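Local coordinates for oxidoreductase, Gfo/Idh/MocA family (Pseudomonas syringae pv. tomato, PDB 3DTY), which probably acts as an NAD(P)-dependent oxidoreductase of the Gfo/Idh/MocA family, assembling as a tetramer that binds magnesium, at residues 14-19 and 73-78; 147-152 and 305-310. One frame throughout, in Å; residues are numbered along the deposited sequence.

Contact 1: residues 14-19 and 73-78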
# COMPACT_ATOMS: atom_id res chain seq x y z
N ARG A 14 -8.69 25.22 -35.36
CA ARG A 14 -10.09 25.65 -35.29
C ARG A 14 -10.89 24.40 -34.97
O ARG A 14 -11.00 23.47 -35.78
CB ARG A 14 -10.51 26.29 -36.62
CG ARG A 14 -9.78 27.61 -36.89
CD ARG A 14 -10.30 28.32 -38.14
NE ARG A 14 -10.13 27.53 -39.35
CZ ARG A 14 -8.97 27.38 -40.00
NH1 ARG A 14 -7.87 27.97 -39.56
NH2 ARG A 14 -8.92 26.63 -41.08
N TRP A 15 -11.47 24.41 -33.77
CA TRP A 15 -12.18 23.26 -33.23
C TRP A 15 -13.65 23.45 -32.89
O TRP A 15 -14.11 24.57 -32.64
CB TRP A 15 -11.39 22.83 -31.99
CG TRP A 15 -11.81 21.59 -31.34
CD1 TRP A 15 -11.85 20.34 -31.88
CD2 TRP A 15 -12.17 21.44 -29.97
NE1 TRP A 15 -12.21 19.42 -30.93
CE2 TRP A 15 -12.42 20.07 -29.74
CE3 TRP A 15 -12.31 22.34 -28.90
CZ2 TRP A 15 -12.79 19.57 -28.49
CZ3 TRP A 15 -12.68 21.84 -27.65
CH2 TRP A 15 -12.92 20.47 -27.46
N ALA A 16 -14.37 22.34 -32.87
CA ALA A 16 -15.79 22.32 -32.55
C ALA A 16 -16.15 21.03 -31.81
O ALA A 16 -15.38 20.07 -31.80
CB ALA A 16 -16.63 22.43 -33.82
N MSE A 17 -17.32 21.04 -31.19
CA MSE A 17 -17.81 19.87 -30.48
C MSE A 17 -19.27 19.62 -30.86
O MSE A 17 -20.02 20.54 -31.17
CB MSE A 17 -17.74 20.07 -28.95
CG MSE A 17 -16.39 19.73 -28.34
SE MSE A 17 -16.49 19.40 -26.41
CE MSE A 17 -16.80 17.49 -26.46
N VAL A 18 -19.64 18.35 -30.86
CA VAL A 18 -20.99 17.93 -31.14
C VAL A 18 -21.40 17.32 -29.82
O VAL A 18 -20.79 16.33 -29.38
CB VAL A 18 -21.03 16.88 -32.26
CG1 VAL A 18 -22.46 16.40 -32.49
CG2 VAL A 18 -20.46 17.48 -33.53
N GLY A 19 -22.39 17.91 -29.17
CA GLY A 19 -22.81 17.43 -27.87
C GLY A 19 -21.87 18.06 -26.85
O GLY A 19 -21.25 19.09 -27.15
N LEU A 73 -25.19 18.51 -38.78
CA LEU A 73 -25.23 18.67 -40.24
C LEU A 73 -25.18 20.13 -40.69
O LEU A 73 -24.39 20.49 -41.56
CB LEU A 73 -26.47 17.98 -40.81
CG LEU A 73 -26.15 16.69 -41.58
CD1 LEU A 73 -27.25 15.67 -41.40
CD2 LEU A 73 -25.92 17.03 -43.05
N SER A 74 -26.02 20.96 -40.10
CA SER A 74 -26.02 22.37 -40.48
C SER A 74 -24.63 22.95 -40.18
O SER A 74 -24.11 23.77 -40.94
CB SER A 74 -27.12 23.13 -39.73
OG SER A 74 -27.06 22.89 -38.34
N MSE A 75 -24.03 22.52 -39.08
CA MSE A 75 -22.69 23.01 -38.73
C MSE A 75 -21.67 22.62 -39.79
O MSE A 75 -20.95 23.47 -40.31
CB MSE A 75 -22.24 22.46 -37.37
CG MSE A 75 -20.77 22.79 -37.06
SE MSE A 75 -20.27 22.68 -35.18
CE MSE A 75 -19.95 20.77 -35.05
N PHE A 76 -21.62 21.33 -40.13
CA PHE A 76 -20.66 20.87 -41.13
C PHE A 76 -20.85 21.58 -42.47
O PHE A 76 -19.88 22.03 -43.08
CB PHE A 76 -20.77 19.35 -41.32
CG PHE A 76 -20.39 18.54 -40.11
CD1 PHE A 76 -19.72 19.13 -39.04
CD2 PHE A 76 -20.69 17.19 -40.04
CE1 PHE A 76 -19.36 18.39 -37.93
CE2 PHE A 76 -20.33 16.43 -38.93
CZ PHE A 76 -19.66 17.03 -37.87
N GLU A 77 -22.10 21.70 -42.91
CA GLU A 77 -22.40 22.35 -44.19
C GLU A 77 -21.98 23.82 -44.25
O GLU A 77 -21.30 24.25 -45.18
CB GLU A 77 -23.90 22.23 -44.49
CG GLU A 77 -24.28 20.94 -45.20
CD GLU A 77 -25.76 20.61 -45.06
OE1 GLU A 77 -26.58 21.55 -44.97
OE2 GLU A 77 -26.10 19.40 -45.05
N GLN A 78 -22.40 24.59 -43.24
CA GLN A 78 -22.10 26.02 -43.17
C GLN A 78 -20.64 26.34 -42.85
O GLN A 78 -20.07 27.28 -43.42
CB GLN A 78 -23.03 26.69 -42.15
CG GLN A 78 -24.46 26.85 -42.67
CD GLN A 78 -25.45 27.23 -41.59
OE1 GLN A 78 -25.29 28.23 -40.90
NE2 GLN A 78 -26.50 26.41 -41.46
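Where Ala16 and Val18 meet Met75, no polar bond joins the two segments, and their polar groups are bonded within the helix or to neighbouring parts of the sheet and loops: the shortest polar bond within the two segments is the helix's own Glu77 N to Leu73 O, 2.9 Å, while the backbone of Ala16 is bonded to Ser90 in the adjacent strand 88-92. What joins the segments is apolar packing in the NAD-binding Rossmann domain, with helix 72-79 lying against strand 13-17 of the parallel sheet. Met75, a selenomethionine in this crystal, does most of the touching. Its CG is anti to the backbone N (chi1 172°) and the chain runs on extended to SE, which comes 3.9 Å from Ala16 CB. The last torsion (chi3 83°) then bends CE down the strand, to 3.7 Å from Val18 CG2. That same methyl also comes to 3.9 Å from Met17 O, an approach of a methyl to a carbonyl and no more. Val18 crosses the Met75 chain at a slant, and its CG2 also reaches CZ of Phe76, more loosely at 4.4 Å, obliquely to the ring. Ala16 and Val18 direct their side chains to this helix; between them Met17 turns to the other face, where helix 27-35 packs. Val89 from strand 88-92 touches both Val18 and Met75, and Ile101 of helix 98-107 lies on Val18. With all five touching residues buried, the helix is held here by non-directional hydrophobic packing of methyl groups and selenium.

Contact 2: residues 147-152 and 305-310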
# COMPACT_ATOMS: atom_id res chain seq x y z
N GLY A 147 -2.70 8.39 -22.05
CA GLY A 147 -2.01 9.66 -21.96
C GLY A 147 -1.06 9.72 -20.77
O GLY A 147 -0.26 10.65 -20.65
N HIS A 148 -1.14 8.74 -19.88
CA HIS A 148 -0.25 8.71 -18.72
C HIS A 148 1.17 8.30 -19.14
O HIS A 148 1.35 7.26 -19.78
CB HIS A 148 -0.78 7.75 -17.65
CG HIS A 148 -1.95 8.29 -16.88
ND1 HIS A 148 -1.84 9.37 -16.03
CD2 HIS A 148 -3.25 7.91 -16.84
CE1 HIS A 148 -3.02 9.63 -15.50
NE2 HIS A 148 -3.89 8.76 -15.97
N GLN A 149 2.15 9.11 -18.77
CA GLN A 149 3.56 8.88 -19.12
C GLN A 149 4.11 7.48 -18.84
O GLN A 149 4.85 6.91 -19.66
CB GLN A 149 4.46 9.90 -18.40
CG GLN A 149 4.30 11.35 -18.85
CD GLN A 149 3.15 12.06 -18.18
OE1 GLN A 149 1.99 11.67 -18.30
NE2 GLN A 149 3.46 13.12 -17.45
N LEU A 150 3.77 6.91 -17.69
CA LEU A 150 4.29 5.60 -17.36
C LEU A 150 3.86 4.50 -18.34
O LEU A 150 4.53 3.47 -18.46
CB LEU A 150 3.94 5.25 -15.92
CG LEU A 150 4.74 6.14 -14.93
CD1 LEU A 150 4.34 5.85 -13.51
CD2 LEU A 150 6.25 5.89 -15.12
N ILE A 151 2.77 4.73 -19.07
CA ILE A 151 2.35 3.76 -20.06
C ILE A 151 3.45 3.69 -21.13
O ILE A 151 3.77 2.61 -21.63
CB ILE A 151 1.00 4.15 -20.74
CG1 ILE A 151 -0.11 4.28 -19.69
CG2 ILE A 151 0.63 3.10 -21.79
CD1 ILE A 151 -0.35 3.01 -18.87
N GLU A 152 4.02 4.84 -21.47
CA GLU A 152 5.10 4.89 -22.47
C GLU A 152 6.35 4.24 -21.90
O GLU A 152 7.10 3.59 -22.63
CB GLU A 152 5.45 6.33 -22.85
CG GLU A 152 4.47 7.04 -23.77
CD GLU A 152 4.24 6.30 -25.09
OE1 GLU A 152 5.18 5.62 -25.57
OE2 GLU A 152 3.12 6.42 -25.63
N LEU A 305 8.68 2.45 -10.11
CA LEU A 305 9.13 3.58 -10.91
C LEU A 305 8.12 4.72 -10.74
O LEU A 305 6.92 4.49 -10.67
CB LEU A 305 9.23 3.21 -12.39
CG LEU A 305 10.42 2.31 -12.78
CD1 LEU A 305 10.30 0.97 -12.08
CD2 LEU A 305 10.46 2.12 -14.28
N GLU A 306 8.65 5.94 -10.69
CA GLU A 306 7.84 7.13 -10.49
C GLU A 306 7.86 8.06 -11.69
O GLU A 306 8.90 8.27 -12.31
CB GLU A 306 8.35 7.89 -9.26
CG GLU A 306 8.01 7.26 -7.91
CD GLU A 306 6.67 7.73 -7.36
OE1 GLU A 306 6.05 8.64 -7.96
OE2 GLU A 306 6.25 7.20 -6.31
N ARG A 307 6.70 8.62 -12.02
CA ARG A 307 6.59 9.56 -13.13
C ARG A 307 7.59 10.69 -12.92
O ARG A 307 7.84 11.11 -11.78
CB ARG A 307 5.18 10.17 -13.17
CG ARG A 307 5.00 11.24 -14.27
CD ARG A 307 3.74 12.08 -14.01
NE ARG A 307 3.90 12.96 -12.85
CZ ARG A 307 4.62 14.08 -12.84
NH1 ARG A 307 5.24 14.48 -13.95
NH2 ARG A 307 4.72 14.81 -11.74
N GLY A 308 8.17 11.18 -14.01
CA GLY A 308 9.10 12.28 -13.94
C GLY A 308 10.51 12.06 -13.40
O GLY A 308 11.21 13.03 -13.15
N MSE A 309 10.93 10.82 -13.23
CA MSE A 309 12.28 10.59 -12.73
C MSE A 309 13.28 10.40 -13.87
O MSE A 309 12.94 9.86 -14.92
CB MSE A 309 12.31 9.39 -11.79
CG MSE A 309 11.62 9.68 -10.45
SE MSE A 309 12.51 11.12 -9.49
CE MSE A 309 14.05 10.14 -8.84
N GLY A 310 14.51 10.86 -13.64
CA GLY A 310 15.57 10.78 -14.63
C GLY A 310 15.93 9.42 -15.17
O GLY A 310 16.57 9.32 -16.22
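Leu150, in the first turn of helix 149-159, and Arg307, just past the end of strand 302-306, bring their CA atoms to 6.2 Å, the closest pair of CA atoms across the two segments. The strand is the outermost one, within this chain, of the large mixed sheet of the C-terminal alpha/beta domain, and it ends in a type II beta turn from Glu306 to Met309. Gly308 takes the third position of that turn with a positive phi of 74°, and the closing bond from Met309 N to Glu306 O is weak. Leu150 puts its isobutyl end mainly against the backbone of 305-307: CD1 lies 3.9 Å from Arg307 N and 4.1 Å from Leu305 O, and CD2 sits a little farther from the N and CA of Arg307. Beside it, Gln149 and Arg307 run side by side and point the same way. In the arginine, CG lies anti to N (chi1 177°), 4.0 Å from Gln149 NE2; the bend at chi3 then turns NE. The glutamine amide plane is tilted 52° from that of the guanidinium. Both polar ends are paired beyond the two segments: NH1 of Arg307 makes a salt bridge to Asp320 and NH2 bonds to the carbonyls of His326 and Gly323, while Gln149 NE2 bonds to Glu328 and Asp320. Leu293 of the adjoining strand packs on Leu150, and Glu306 and Met309 pack on Met269 of a neighbouring subunit. Asp320 OD1 is thus shared by Gln149 NE2 and Arg307 NH1, and the same NE2 rests 3.6 Å from Arg307 CD.

The two contacts sit in different parts of the fold and do not touch: their centres are 36 Å apart and their nearest atoms about 16 Å. Both segments of 14-19/73-78 precede both segments of 147-152/305-310 in the sequence, the first pair inside the Rossmann domain and the second at one edge of the large C-terminal sheet. No other subunit reaches contact 1, whereas contact 2 borders two neighbouring subunits of the tetramer. Neither belongs to the magnesium site at Glu123 and Asn127. Strand 13-17 of contact 1 runs toward the region where Rossmann relatives bind the dinucleotide, which is consistent with a cofactor site near Gly19.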